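Local coordinates for cellulose-binding protein, X158 (Saccharophagus degradans, PDB 2X34) that binds the long isoprenoid tail of ubiquinone-8 in a YceI-like domain and is implicated in plant cell wall breakdown, at residues Arg126-Asn131 against Asp167-Tyr172; Glu42-Ile47 against Thr77-Val82; Ser12-Val17 against His28-Leu33. All coordinates share one frame; numbering follows the deposited sequence. Where two conformers were deposited one is given.

Interaction 1: residues Arg126-Asn131 against Asp167-Tyr172; sequences RIMVQN and DFVLFY. With UQ8 (Ubiquinone-8), chain C.
Asn131 turns its side-chain amide on Phe168 and Asp167 where the regular backbone pairing of the two strands gives out. Its OD1 accepts the backbone N-H of Phe168 at 3.0 Å, and its ND2 gives a nearly straight bond (176°) to Asp167 OD1, which it meets from above the carboxylate plane. CG sits between the backbone N and the carbonyl carbon (chi1 53°), a turn that swings the amide across to the other strand. A water donates to both Asn131 OD1 and Asp167 OD1, and Asn131 CB lies off-centre over the Phe168 ring. Replacing this residue by alanine is likely to leave the Phe168 N-H and the Asp167 carboxylate without the amide that joins them, and the bridging water with one acceptor fewer. Behind this end the strands form an antiparallel pair in the curled sheet of the YceI-like fold, with Val129 N bonded to Leu170 O at 2.7 Å. Inward, Val129, Phe168 and Leu170 offer hydrocarbon to the ubiquinone tail, Leu170 CD1 reaching C38 at 3.6 Å; Tyr172 sets ring and hydroxyl beside C41, its OH bonded to Gln44 O. On the outer face the selenium of Met128, modelled as selenomethionine, makes an oblique Met-aromatic contact with Phe171. Phe171 CB lies over the Arg126 guanidinium, Arg126 NH2 3.4 Å from Phe171 CG, while NH1 forms salt bridges with Glu173 and Asp8.

Interaction 2: residues Glu42-Ile47 against Thr77-Val82; sequences EAQLVI and TVTVPV. With UQ8 (Ubiquinone-8), chain C.
Val78 and Leu45, paired across the strands, both carry a branch anti to the backbone N. In Val78 this branch is CG1 (chi1 -177°), and CG2 lies beside the N, so that both methyls press against C33 of the ubiquinone tail from one side, Val78 CG1 at 3.6 Å. In Leu45 it is CG (chi1 174°), which sends the two end methyls inward towards Leu14 and Leu170 and leaves CB and the backbone N beside methyl C40 of the ligand. Ala43 also faces inward, and its small side chain suits a place where the tail passes close to the backbone: Ala43 CB is 3.6 Å from C42 and 3.7 Å from Val82 CG2. Val80 CG2 approaches C40, and at the far end Ile47 CD1 meets C28. Every second residue of each segment thus lines one wall of the pocket, as expected of antiparallel neighbours in the curled sheet of a YceI-like domain, where aliphatic residues, several of them beta-branched, suit an apolar chain. The pairing rests on two hydrogen-bonded pairs, Ala43 with Val80 and Leu45 with Val78; the straightest bond runs from Val78 N to Leu45 O at 170°. The outer face is of another character. Gln44 stretches beyond CG alongside Thr79, and its OE1 lies 3.6 Å from Thr79 CG2 and 3.7 Å from Thr77 CG2, so the threonines present methyls to the amide. The Glu42 chain bends back and brings its carboxylate against Pro81, with Glu42 OE2 3.6 Å from Pro81 CB. This is van der Waals contact, since the proline nitrogen has no hydrogen to offer; because Glu42 and Pro81 form a non-hydrogen-bonded pair, the strand opposite misses no N-H there.

Interaction 3: residues Ser12-Val17 against His28-Leu33; sequences SFLNFV and HRFDVL. With UQ8 (Ubiquinone-8), chain C.
The Phe16 ring is covered on both faces: His28 CB lies over one, 3.8 Å from the centroid in a CH-pi contact, and ubiquinone C22 over the opposite one. The Phe30 ring has its plane 27° from that of Phe16 but is slid so far that the two barely overlap, with Phe30 CE2 3.4 Å from Phe16 CE2. At the edge of Phe30, in its plane, sits Leu14 CD2. These side chains belong to the beta hairpin of strands 3-20 and 24-38, and Phe16, His28 and Phe30 form an aromatic cluster. Of the three, Phe16 and Phe30 face the tail, where flat apolar rings suit an isoprenoid chain, while His28 backs the far face of Phe16. With chi1 at 61° the Phe16 ring leans over the partner strand. Its backbone N and O both bond to His28, whose N meets Phe16 O at 2.8 Å and whose ring is itself fixed through NE2 to Ser18. Further along, Phe30 N bonds to Leu14 O, after which the chains diverge and water enters: one molecule accepts from Leu14 N at 3.0 Å. Beyond it, Leu33 CD1 rests against the backbone of Phe13, 3.7 Å from Phe13 C.

Overall arrangement
All three interactions are antiparallel pairings in one curled sheet, and each lines the ubiquinone pocket with its inward side chains. Interactions 1 and 3 are joined where strands 163-173 and 3-20 run side by side, through backbone bonds such as Asp167 O to Asn15 N. Interactions 2 and 3 lie on neighbouring strands, 42-48 and 24-38, with Ile47 packed on Phe30. Interactions 1 and 2 touch directly inside the curled sheet, where Leu170 packs on Leu45. Interaction 3 is the most buried and aromatic; the other two are partly buried. The outer face of interaction 2 is polar, that of interaction 1 largely apolar with polar ends; interaction 2 meets the tail with aliphatic groups, interaction 1 with aliphatic and aromatic ones.

Interaction 1: residues Arg126-Asn131 against Asp167-Tyr172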
# COMPACT_ATOMS: atom_id res chain seq x y z
N ARG A 126 -16.20 0.65 -13.11
CA ARG A 126 -15.01 0.07 -12.45
C ARG A 126 -13.72 0.57 -13.02
O ARG A 126 -13.56 0.61 -14.26
CB ARG A 126 -15.06 -1.46 -12.58
CG ARG A 126 -13.99 -2.25 -11.78
CD ARG A 126 -14.27 -3.76 -11.86
NE ARG A 126 -13.41 -4.62 -11.05
CZ ARG A 126 -13.60 -4.90 -9.77
NH1 ARG A 126 -14.62 -4.38 -9.09
NH2 ARG A 126 -12.78 -5.75 -9.17
N ILE A 127 -12.79 0.89 -12.13
CA ILE A 127 -11.44 1.29 -12.52
C ILE A 127 -10.39 0.49 -11.75
O ILE A 127 -10.63 0.05 -10.61
CB ILE A 127 -11.21 2.83 -12.36
CG1 ILE A 127 -11.36 3.28 -10.90
CG2 ILE A 127 -12.19 3.66 -13.22
CD1 ILE A 127 -10.74 4.65 -10.61
N MSE A 128 -9.24 0.29 -12.39
CA MSE A 128 -8.12 -0.43 -11.81
C MSE A 128 -6.97 0.56 -11.67
O MSE A 128 -6.61 1.26 -12.64
CB MSE A 128 -7.70 -1.59 -12.72
CG MSE A 128 -6.49 -2.37 -12.24
SE MSE A 128 -6.06 -3.91 -13.33
CE MSE A 128 -5.63 -2.99 -14.99
N VAL A 129 -6.40 0.61 -10.46
CA VAL A 129 -5.30 1.54 -10.14
C VAL A 129 -4.12 0.74 -9.60
O VAL A 129 -4.25 -0.07 -8.69
CB VAL A 129 -5.74 2.65 -9.17
CG1 VAL A 129 -4.62 3.66 -8.94
CG2 VAL A 129 -7.01 3.38 -9.70
N GLN A 130 -2.97 0.94 -10.23
CA GLN A 130 -1.78 0.18 -9.87
C GLN A 130 -0.53 1.04 -10.04
O GLN A 130 -0.55 2.08 -10.74
CB GLN A 130 -1.75 -1.15 -10.65
CG GLN A 130 -1.56 -1.02 -12.13
CD GLN A 130 -1.85 -2.34 -12.84
OE1 GLN A 130 -1.29 -3.38 -12.50
NE2 GLN A 130 -2.71 -2.29 -13.82
N ASN A 131 0.52 0.70 -9.30
CA ASN A 131 1.77 1.44 -9.45
C ASN A 131 2.32 1.14 -10.84
O ASN A 131 2.43 -0.01 -11.24
CB ASN A 131 2.80 1.10 -8.36
CG ASN A 131 3.06 -0.40 -8.21
OD1 ASN A 131 2.14 -1.18 -7.92
ND2 ASN A 131 4.30 -0.81 -8.41
N ASP A 167 4.07 -3.28 -4.24
CA ASP A 167 3.24 -3.34 -5.44
C ASP A 167 1.80 -3.48 -5.06
O ASP A 167 1.50 -4.10 -4.05
CB ASP A 167 3.67 -4.54 -6.28
CG ASP A 167 4.95 -4.28 -7.01
OD1 ASP A 167 4.91 -3.57 -8.04
OD2 ASP A 167 6.00 -4.80 -6.57
N PHE A 168 0.89 -2.91 -5.85
CA PHE A 168 -0.53 -3.01 -5.55
C PHE A 168 -1.38 -2.94 -6.80
O PHE A 168 -1.00 -2.33 -7.79
CB PHE A 168 -0.98 -1.92 -4.56
CG PHE A 168 -0.59 -0.51 -4.98
CD1 PHE A 168 -1.42 0.26 -5.81
CD2 PHE A 168 0.59 0.07 -4.51
CE1 PHE A 168 -1.06 1.54 -6.18
CE2 PHE A 168 0.96 1.34 -4.88
CZ PHE A 168 0.13 2.08 -5.73
N VAL A 169 -2.51 -3.63 -6.76
CA VAL A 169 -3.54 -3.50 -7.79
C VAL A 169 -4.85 -3.29 -7.04
O VAL A 169 -5.28 -4.15 -6.26
CB VAL A 169 -3.59 -4.74 -8.71
CG1 VAL A 169 -4.72 -4.60 -9.75
CG2 VAL A 169 -2.18 -4.94 -9.41
N LEU A 170 -5.45 -2.12 -7.24
CA LEU A 170 -6.65 -1.72 -6.54
C LEU A 170 -7.77 -1.53 -7.53
O LEU A 170 -7.56 -1.02 -8.65
CB LEU A 170 -6.44 -0.37 -5.83
CG LEU A 170 -5.16 -0.23 -5.01
CD1 LEU A 170 -4.93 1.23 -4.61
CD2 LEU A 170 -5.20 -1.13 -3.80
N PHE A 171 -8.97 -1.92 -7.11
CA PHE A 171 -10.14 -1.79 -7.95
C PHE A 171 -11.13 -0.93 -7.19
O PHE A 171 -11.50 -1.24 -6.03
CB PHE A 171 -10.76 -3.17 -8.27
CG PHE A 171 -9.85 -4.09 -9.04
CD1 PHE A 171 -9.86 -4.12 -10.44
CD2 PHE A 171 -8.97 -4.93 -8.36
CE1 PHE A 171 -9.01 -4.99 -11.15
CE2 PHE A 171 -8.12 -5.79 -9.08
CZ PHE A 171 -8.15 -5.81 -10.47
N TYR A 172 -11.52 0.17 -7.81
CA TYR A 172 -12.48 1.08 -7.24
C TYR A 172 -13.75 1.02 -8.07
O TYR A 172 -13.69 0.92 -9.31
CB TYR A 172 -11.92 2.50 -7.22
CG TYR A 172 -10.88 2.75 -6.17
CD1 TYR A 172 -11.24 3.19 -4.89
CD2 TYR A 172 -9.52 2.58 -6.44
CE1 TYR A 172 -10.30 3.42 -3.90
CE2 TYR A 172 -8.56 2.81 -5.43
CZ TYR A 172 -8.96 3.23 -4.17
OH TYR A 172 -8.04 3.49 -3.18
C45 UQ8 C . -5.41 7.70 -9.14
C44 UQ8 C . -6.67 7.19 -8.54
C46 UQ8 C . -7.88 7.20 -9.44
C43 UQ8 C . -6.74 6.74 -7.27
C42 UQ8 C . -5.61 6.67 -6.25
C41 UQ8 C . -5.73 5.31 -5.54
C39 UQ8 C . -4.69 5.18 -4.47
C40 UQ8 C . -5.00 5.82 -3.16
C38 UQ8 C . -3.53 4.53 -4.72
C37 UQ8 C . -2.42 4.34 -3.71
C36 UQ8 C . -1.19 5.11 -4.21
C34 UQ8 C . 0.10 4.86 -3.44
C35 UQ8 C . 1.35 5.53 -3.95
C33 UQ8 C . 0.13 4.07 -2.35
C32 UQ8 C . 1.40 3.82 -1.52
C31 UQ8 C . 1.49 2.35 -1.12
C29 UQ8 C . 2.50 2.12 -0.01
C30 UQ8 C . 3.95 2.50 -0.20
C28 UQ8 C . 2.07 1.57 1.14
C27 UQ8 C . 2.96 1.25 2.34
C26 UQ8 C . 2.98 -0.28 2.43
C24 UQ8 C . 3.72 -0.83 3.65
C25 UQ8 C . 3.14 -0.69 5.02
C23 UQ8 C . 4.89 -1.43 3.42
C22 UQ8 C . 5.82 -2.06 4.45
C21 UQ8 C . 7.00 -1.11 4.75
C19 UQ8 C . 8.21 -1.75 5.39
C20 UQ8 C . 9.43 -0.88 5.56
C18 UQ8 C . 8.24 -3.05 5.78
C17 UQ8 C . 9.47 -3.70 6.44
C16 UQ8 C . 9.50 -5.15 5.96
C14 UQ8 C . 10.64 -6.07 6.41
C15 UQ8 C . 12.05 -5.80 5.94
C13 UQ8 C . 10.33 -7.14 7.20
C12 UQ8 C . 11.35 -8.16 7.72
C11 UQ8 C . 10.78 -9.59 7.66
C9 UQ8 C . 11.85 -10.56 8.08
C10 UQ8 C . 12.89 -10.94 7.04
C8 UQ8 C . 11.82 -11.03 9.34
C7 UQ8 C . 12.80 -12.00 9.99
C6 UQ8 C . 12.05 -13.19 10.52
C1 UQ8 C . 11.28 -13.22 11.81
C1M UQ8 C . 11.21 -12.07 12.78
C2 UQ8 C . 10.56 -14.47 12.18
O2 UQ8 C . 9.94 -14.54 13.23
C3 UQ8 C . 10.60 -15.68 11.32
O3 UQ8 C . 9.90 -16.81 11.70
C3M UQ8 C . 10.05 -17.47 12.97
C4 UQ8 C . 11.36 -15.61 10.05
O4 UQ8 C . 11.41 -16.65 9.16
C4M UQ8 C . 11.73 -17.98 9.59
C5 UQ8 C . 12.06 -14.39 9.68
O5 UQ8 C . 12.62 -14.38 8.59
O HOH W 1 2.43 -3.99 -9.28

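Interaction 2: residues Glu42-Ile47 against Thr77-Val82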
# COMPACT_ATOMS: atom_id res chain seq x y z
N GLU A 42 -10.72 13.21 -3.38
CA GLU A 42 -9.65 12.71 -2.53
C GLU A 42 -9.75 11.21 -2.43
O GLU A 42 -10.74 10.67 -1.93
CB GLU A 42 -9.67 13.35 -1.14
CG GLU A 42 -9.13 14.77 -1.10
CD GLU A 42 -7.63 14.93 -1.51
OE1 GLU A 42 -6.82 13.98 -1.32
OE2 GLU A 42 -7.27 16.04 -1.99
N ALA A 43 -8.76 10.54 -3.00
CA ALA A 43 -8.70 9.09 -3.02
C ALA A 43 -8.01 8.67 -1.76
O ALA A 43 -7.06 9.32 -1.33
CB ALA A 43 -7.94 8.60 -4.23
N GLN A 44 -8.48 7.58 -1.15
CA GLN A 44 -7.83 7.06 0.04
C GLN A 44 -7.66 5.55 -0.05
O GLN A 44 -8.52 4.86 -0.58
CB GLN A 44 -8.65 7.42 1.27
CG GLN A 44 -7.91 7.29 2.56
CD GLN A 44 -8.61 8.02 3.69
OE1 GLN A 44 -8.25 9.16 4.04
NE2 GLN A 44 -9.61 7.39 4.24
N LEU A 45 -6.53 5.05 0.45
CA LEU A 45 -6.34 3.62 0.66
C LEU A 45 -5.96 3.46 2.12
O LEU A 45 -5.01 4.11 2.60
CB LEU A 45 -5.22 3.08 -0.23
CG LEU A 45 -4.82 1.63 -0.01
CD1 LEU A 45 -5.97 0.71 -0.36
CD2 LEU A 45 -3.55 1.25 -0.82
N VAL A 46 -6.70 2.63 2.83
CA VAL A 46 -6.40 2.36 4.23
C VAL A 46 -5.89 0.93 4.34
O VAL A 46 -6.62 -0.01 4.00
CB VAL A 46 -7.63 2.55 5.12
CG1 VAL A 46 -7.30 2.18 6.57
CG2 VAL A 46 -8.18 4.02 5.02
N ILE A 47 -4.65 0.76 4.80
CA ILE A 47 -4.04 -0.55 4.91
C ILE A 47 -4.11 -1.03 6.39
O ILE A 47 -3.63 -0.37 7.29
CB ILE A 47 -2.57 -0.48 4.47
CG1 ILE A 47 -2.48 0.14 3.06
CG2 ILE A 47 -1.94 -1.89 4.52
CD1 ILE A 47 -1.21 0.88 2.80
N THR A 77 -2.37 4.94 6.07
CA THR A 77 -3.38 5.58 5.22
C THR A 77 -2.66 6.30 4.10
O THR A 77 -1.68 7.00 4.35
CB THR A 77 -4.25 6.57 6.05
OG1 THR A 77 -4.93 5.84 7.08
CG2 THR A 77 -5.31 7.27 5.19
N VAL A 78 -3.12 6.11 2.86
CA VAL A 78 -2.55 6.82 1.72
C VAL A 78 -3.65 7.72 1.19
O VAL A 78 -4.76 7.25 0.99
CB VAL A 78 -2.12 5.89 0.59
CG1 VAL A 78 -1.47 6.71 -0.56
CG2 VAL A 78 -1.15 4.84 1.12
N THR A 79 -3.32 8.97 0.94
CA THR A 79 -4.28 9.94 0.41
C THR A 79 -3.70 10.59 -0.83
O THR A 79 -2.51 10.94 -0.86
CB THR A 79 -4.59 11.04 1.43
OG1 THR A 79 -3.37 11.72 1.77
CG2 THR A 79 -5.22 10.44 2.69
N VAL A 80 -4.53 10.73 -1.85
CA VAL A 80 -4.09 11.16 -3.18
C VAL A 80 -5.19 12.01 -3.77
O VAL A 80 -6.32 11.52 -3.90
CB VAL A 80 -3.92 9.95 -4.12
CG1 VAL A 80 -3.41 10.39 -5.48
CG2 VAL A 80 -2.99 8.86 -3.50
N PRO A 81 -4.89 13.27 -4.14
CA PRO A 81 -5.91 14.06 -4.84
C PRO A 81 -6.07 13.53 -6.23
O PRO A 81 -5.08 13.15 -6.86
CB PRO A 81 -5.30 15.46 -4.90
CG PRO A 81 -3.84 15.23 -4.84
CD PRO A 81 -3.61 13.99 -4.01
N VAL A 82 -7.30 13.49 -6.71
CA VAL A 82 -7.60 12.89 -8.00
C VAL A 82 -8.48 13.86 -8.80
O VAL A 82 -9.28 14.59 -8.21
CB VAL A 82 -8.31 11.54 -7.73
CG1 VAL A 82 -9.11 11.08 -8.90
CG2 VAL A 82 -7.25 10.48 -7.29
C45 UQ8 C . -5.41 7.70 -9.14
C44 UQ8 C . -6.67 7.19 -8.54
C46 UQ8 C . -7.88 7.20 -9.44
C43 UQ8 C . -6.74 6.74 -7.27
C42 UQ8 C . -5.61 6.67 -6.25
C41 UQ8 C . -5.73 5.31 -5.54
C39 UQ8 C . -4.69 5.18 -4.47
C40 UQ8 C . -5.00 5.82 -3.16
C38 UQ8 C . -3.53 4.53 -4.72
C37 UQ8 C . -2.42 4.34 -3.71
C36 UQ8 C . -1.19 5.11 -4.21
C34 UQ8 C . 0.10 4.86 -3.44
C35 UQ8 C . 1.35 5.53 -3.95
C33 UQ8 C . 0.13 4.07 -2.35
C32 UQ8 C . 1.40 3.82 -1.52
C31 UQ8 C . 1.49 2.35 -1.12
C29 UQ8 C . 2.50 2.12 -0.01
C30 UQ8 C . 3.95 2.50 -0.20
C28 UQ8 C . 2.07 1.57 1.14
C27 UQ8 C . 2.96 1.25 2.34
C26 UQ8 C . 2.98 -0.28 2.43
C24 UQ8 C . 3.72 -0.83 3.65
C25 UQ8 C . 3.14 -0.69 5.02
C23 UQ8 C . 4.89 -1.43 3.42
C22 UQ8 C . 5.82 -2.06 4.45
C21 UQ8 C . 7.00 -1.11 4.75
C19 UQ8 C . 8.21 -1.75 5.39
C20 UQ8 C . 9.43 -0.88 5.56
C18 UQ8 C . 8.24 -3.05 5.78
C17 UQ8 C . 9.47 -3.70 6.44
C16 UQ8 C . 9.50 -5.15 5.96
C14 UQ8 C . 10.64 -6.07 6.41
C15 UQ8 C . 12.05 -5.80 5.94
C13 UQ8 C . 10.33 -7.14 7.20
C12 UQ8 C . 11.35 -8.16 7.72
C11 UQ8 C . 10.78 -9.59 7.66
C9 UQ8 C . 11.85 -10.56 8.08
C10 UQ8 C . 12.89 -10.94 7.04
C8 UQ8 C . 11.82 -11.03 9.34
C7 UQ8 C . 12.80 -12.00 9.99
C6 UQ8 C . 12.05 -13.19 10.52
C1 UQ8 C . 11.28 -13.22 11.81
C1M UQ8 C . 11.21 -12.07 12.78
C2 UQ8 C . 10.56 -14.47 12.18
O2 UQ8 C . 9.94 -14.54 13.23
C3 UQ8 C . 10.60 -15.68 11.32
O3 UQ8 C . 9.90 -16.81 11.70
C3M UQ8 C . 10.05 -17.47 12.97
C4 UQ8 C . 11.36 -15.61 10.05
O4 UQ8 C . 11.41 -16.65 9.16
C4M UQ8 C . 11.73 -17.98 9.59
C5 UQ8 C . 12.06 -14.39 9.68
O5 UQ8 C . 12.62 -14.38 8.59

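Interaction 3: residues Ser12-Val17 against His28-Leu33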
# COMPACT_ATOMS: atom_id res chain seq x y z
N SER A 12 -8.77 -6.34 -4.41
CA SER A 12 -7.60 -5.47 -4.41
C SER A 12 -6.50 -6.12 -3.57
O SER A 12 -6.79 -6.84 -2.62
CB SER A 12 -7.99 -4.11 -3.81
OG SER A 12 -8.99 -3.42 -4.57
N PHE A 13 -5.23 -5.86 -3.89
CA PHE A 13 -4.12 -6.38 -3.10
C PHE A 13 -2.99 -5.38 -3.02
O PHE A 13 -2.85 -4.51 -3.87
CB PHE A 13 -3.61 -7.75 -3.62
CG PHE A 13 -2.85 -7.68 -4.92
CD1 PHE A 13 -1.51 -7.32 -4.94
CD2 PHE A 13 -3.45 -8.05 -6.10
CE1 PHE A 13 -0.79 -7.28 -6.14
CE2 PHE A 13 -2.73 -8.00 -7.31
CZ PHE A 13 -1.41 -7.62 -7.31
N LEU A 14 -2.22 -5.49 -1.95
CA LEU A 14 -1.00 -4.73 -1.80
C LEU A 14 0.04 -5.62 -1.11
O LEU A 14 -0.20 -6.16 -0.00
CB LEU A 14 -1.22 -3.44 -1.03
CG LEU A 14 0.03 -2.57 -0.84
CD1 LEU A 14 -0.36 -1.11 -0.63
CD2 LEU A 14 0.88 -3.10 0.31
N ASN A 15 1.15 -5.79 -1.82
CA ASN A 15 2.22 -6.70 -1.43
C ASN A 15 3.46 -5.87 -1.08
O ASN A 15 3.62 -4.73 -1.53
CB ASN A 15 2.59 -7.64 -2.60
CG ASN A 15 1.47 -8.60 -2.98
OD1 ASN A 15 0.54 -8.87 -2.20
ND2 ASN A 15 1.56 -9.14 -4.19
N PHE A 16 4.34 -6.45 -0.27
CA PHE A 16 5.67 -5.86 -0.06
C PHE A 16 6.71 -6.96 0.04
O PHE A 16 6.38 -8.10 0.38
CB PHE A 16 5.71 -4.93 1.16
CG PHE A 16 5.38 -5.59 2.46
CD1 PHE A 16 6.39 -5.93 3.37
CD2 PHE A 16 4.06 -5.82 2.82
CE1 PHE A 16 6.10 -6.53 4.57
CE2 PHE A 16 3.75 -6.42 4.02
CZ PHE A 16 4.77 -6.78 4.91
N VAL A 17 7.96 -6.63 -0.25
CA VAL A 17 8.99 -7.64 -0.39
C VAL A 17 10.15 -7.41 0.59
O VAL A 17 10.75 -6.34 0.62
CB VAL A 17 9.50 -7.71 -1.85
CG1 VAL A 17 10.60 -8.79 -2.00
CG2 VAL A 17 8.34 -7.96 -2.84
N HIS A 28 5.17 -10.53 0.98
CA HIS A 28 4.14 -10.52 2.02
C HIS A 28 2.95 -9.68 1.55
O HIS A 28 3.08 -8.87 0.63
CB HIS A 28 4.70 -9.95 3.32
CG HIS A 28 6.08 -10.44 3.64
ND1 HIS A 28 6.34 -11.76 3.95
CD2 HIS A 28 7.27 -9.80 3.65
CE1 HIS A 28 7.64 -11.90 4.16
NE2 HIS A 28 8.23 -10.72 3.99
N ARG A 29 1.81 -9.86 2.19
CA ARG A 29 0.62 -9.11 1.81
C ARG A 29 -0.09 -8.57 3.05
O ARG A 29 0.16 -9.03 4.19
CB ARG A 29 -0.33 -10.00 0.97
CG ARG A 29 -0.82 -11.25 1.68
CD ARG A 29 -1.82 -12.08 0.86
NE ARG A 29 -2.32 -13.26 1.58
CZ ARG A 29 -3.44 -13.94 1.29
NH1 ARG A 29 -4.23 -13.56 0.29
NH2 ARG A 29 -3.78 -15.01 2.01
N PHE A 30 -0.93 -7.56 2.83
CA PHE A 30 -1.94 -7.13 3.80
C PHE A 30 -3.26 -7.65 3.27
O PHE A 30 -3.67 -7.31 2.16
CB PHE A 30 -1.95 -5.60 3.94
CG PHE A 30 -0.67 -5.04 4.51
CD1 PHE A 30 -0.39 -5.16 5.87
CD2 PHE A 30 0.27 -4.42 3.70
CE1 PHE A 30 0.78 -4.64 6.41
CE2 PHE A 30 1.44 -3.93 4.22
CZ PHE A 30 1.71 -4.04 5.58
N ASP A 31 -3.89 -8.52 4.06
CA ASP A 31 -5.12 -9.18 3.65
C ASP A 31 -6.36 -8.28 3.74
O ASP A 31 -7.42 -8.62 3.19
CB ASP A 31 -5.33 -10.46 4.46
CG ASP A 31 -4.35 -11.56 4.07
OD1 ASP A 31 -3.80 -11.49 2.95
OD2 ASP A 31 -4.10 -12.44 4.91
N VAL A 32 -6.26 -7.14 4.43
CA VAL A 32 -7.39 -6.27 4.58
C VAL A 32 -7.02 -4.84 4.17
O VAL A 32 -6.16 -4.22 4.78
CB VAL A 32 -7.92 -6.26 6.02
CG1 VAL A 32 -9.08 -5.27 6.14
CG2 VAL A 32 -8.33 -7.64 6.50
N LEU A 33 -7.68 -4.35 3.12
CA LEU A 33 -7.59 -2.99 2.62
C LEU A 33 -9.00 -2.42 2.55
O LEU A 33 -9.98 -3.14 2.26
CB LEU A 33 -6.99 -2.93 1.19
CG LEU A 33 -5.71 -3.73 0.93
CD1 LEU A 33 -5.38 -3.87 -0.60
CD2 LEU A 33 -4.56 -3.07 1.67
C45 UQ8 C . -5.41 7.70 -9.14
C44 UQ8 C . -6.67 7.19 -8.54
C46 UQ8 C . -7.88 7.20 -9.44
C43 UQ8 C . -6.74 6.74 -7.27
C42 UQ8 C . -5.61 6.67 -6.25
C41 UQ8 C . -5.73 5.31 -5.54
C39 UQ8 C . -4.69 5.18 -4.47
C40 UQ8 C . -5.00 5.82 -3.16
C38 UQ8 C . -3.53 4.53 -4.72
C37 UQ8 C . -2.42 4.34 -3.71
C36 UQ8 C . -1.19 5.11 -4.21
C34 UQ8 C . 0.10 4.86 -3.44
C35 UQ8 C . 1.35 5.53 -3.95
C33 UQ8 C . 0.13 4.07 -2.35
C32 UQ8 C . 1.40 3.82 -1.52
C31 UQ8 C . 1.49 2.35 -1.12
C29 UQ8 C . 2.50 2.12 -0.01
C30 UQ8 C . 3.95 2.50 -0.20
C28 UQ8 C . 2.07 1.57 1.14
C27 UQ8 C . 2.96 1.25 2.34
C26 UQ8 C . 2.98 -0.28 2.43
C24 UQ8 C . 3.72 -0.83 3.65
C25 UQ8 C . 3.14 -0.69 5.02
C23 UQ8 C . 4.89 -1.43 3.42
C22 UQ8 C . 5.82 -2.06 4.45
C21 UQ8 C . 7.00 -1.11 4.75
C19 UQ8 C . 8.21 -1.75 5.39
C20 UQ8 C . 9.43 -0.88 5.56
C18 UQ8 C . 8.24 -3.05 5.78
C17 UQ8 C . 9.47 -3.70 6.44
C16 UQ8 C . 9.50 -5.15 5.96
C14 UQ8 C . 10.64 -6.07 6.41
C15 UQ8 C . 12.05 -5.80 5.94
C13 UQ8 C . 10.33 -7.14 7.20
C12 UQ8 C . 11.35 -8.16 7.72
C11 UQ8 C . 10.78 -9.59 7.66
C9 UQ8 C . 11.85 -10.56 8.08
C10 UQ8 C . 12.89 -10.94 7.04
C8 UQ8 C . 11.82 -11.03 9.34
C7 UQ8 C . 12.80 -12.00 9.99
C6 UQ8 C . 12.05 -13.19 10.52
C1 UQ8 C . 11.28 -13.22 11.81
C1M UQ8 C . 11.21 -12.07 12.78
C2 UQ8 C . 10.56 -14.47 12.18
O2 UQ8 C . 9.94 -14.54 13.23
C3 UQ8 C . 10.60 -15.68 11.32
O3 UQ8 C . 9.90 -16.81 11.70
C3M UQ8 C . 10.05 -17.47 12.97
C4 UQ8 C . 11.36 -15.61 10.05
O4 UQ8 C . 11.41 -16.65 9.16
C4M UQ8 C . 11.73 -17.98 9.59
C5 UQ8 C . 12.06 -14.39 9.68
O5 UQ8 C . 12.62 -14.38 8.59
O HOH W 2 -6.35 -7.55 0.29
O HOH W 3 -3.31 -7.75 -0.31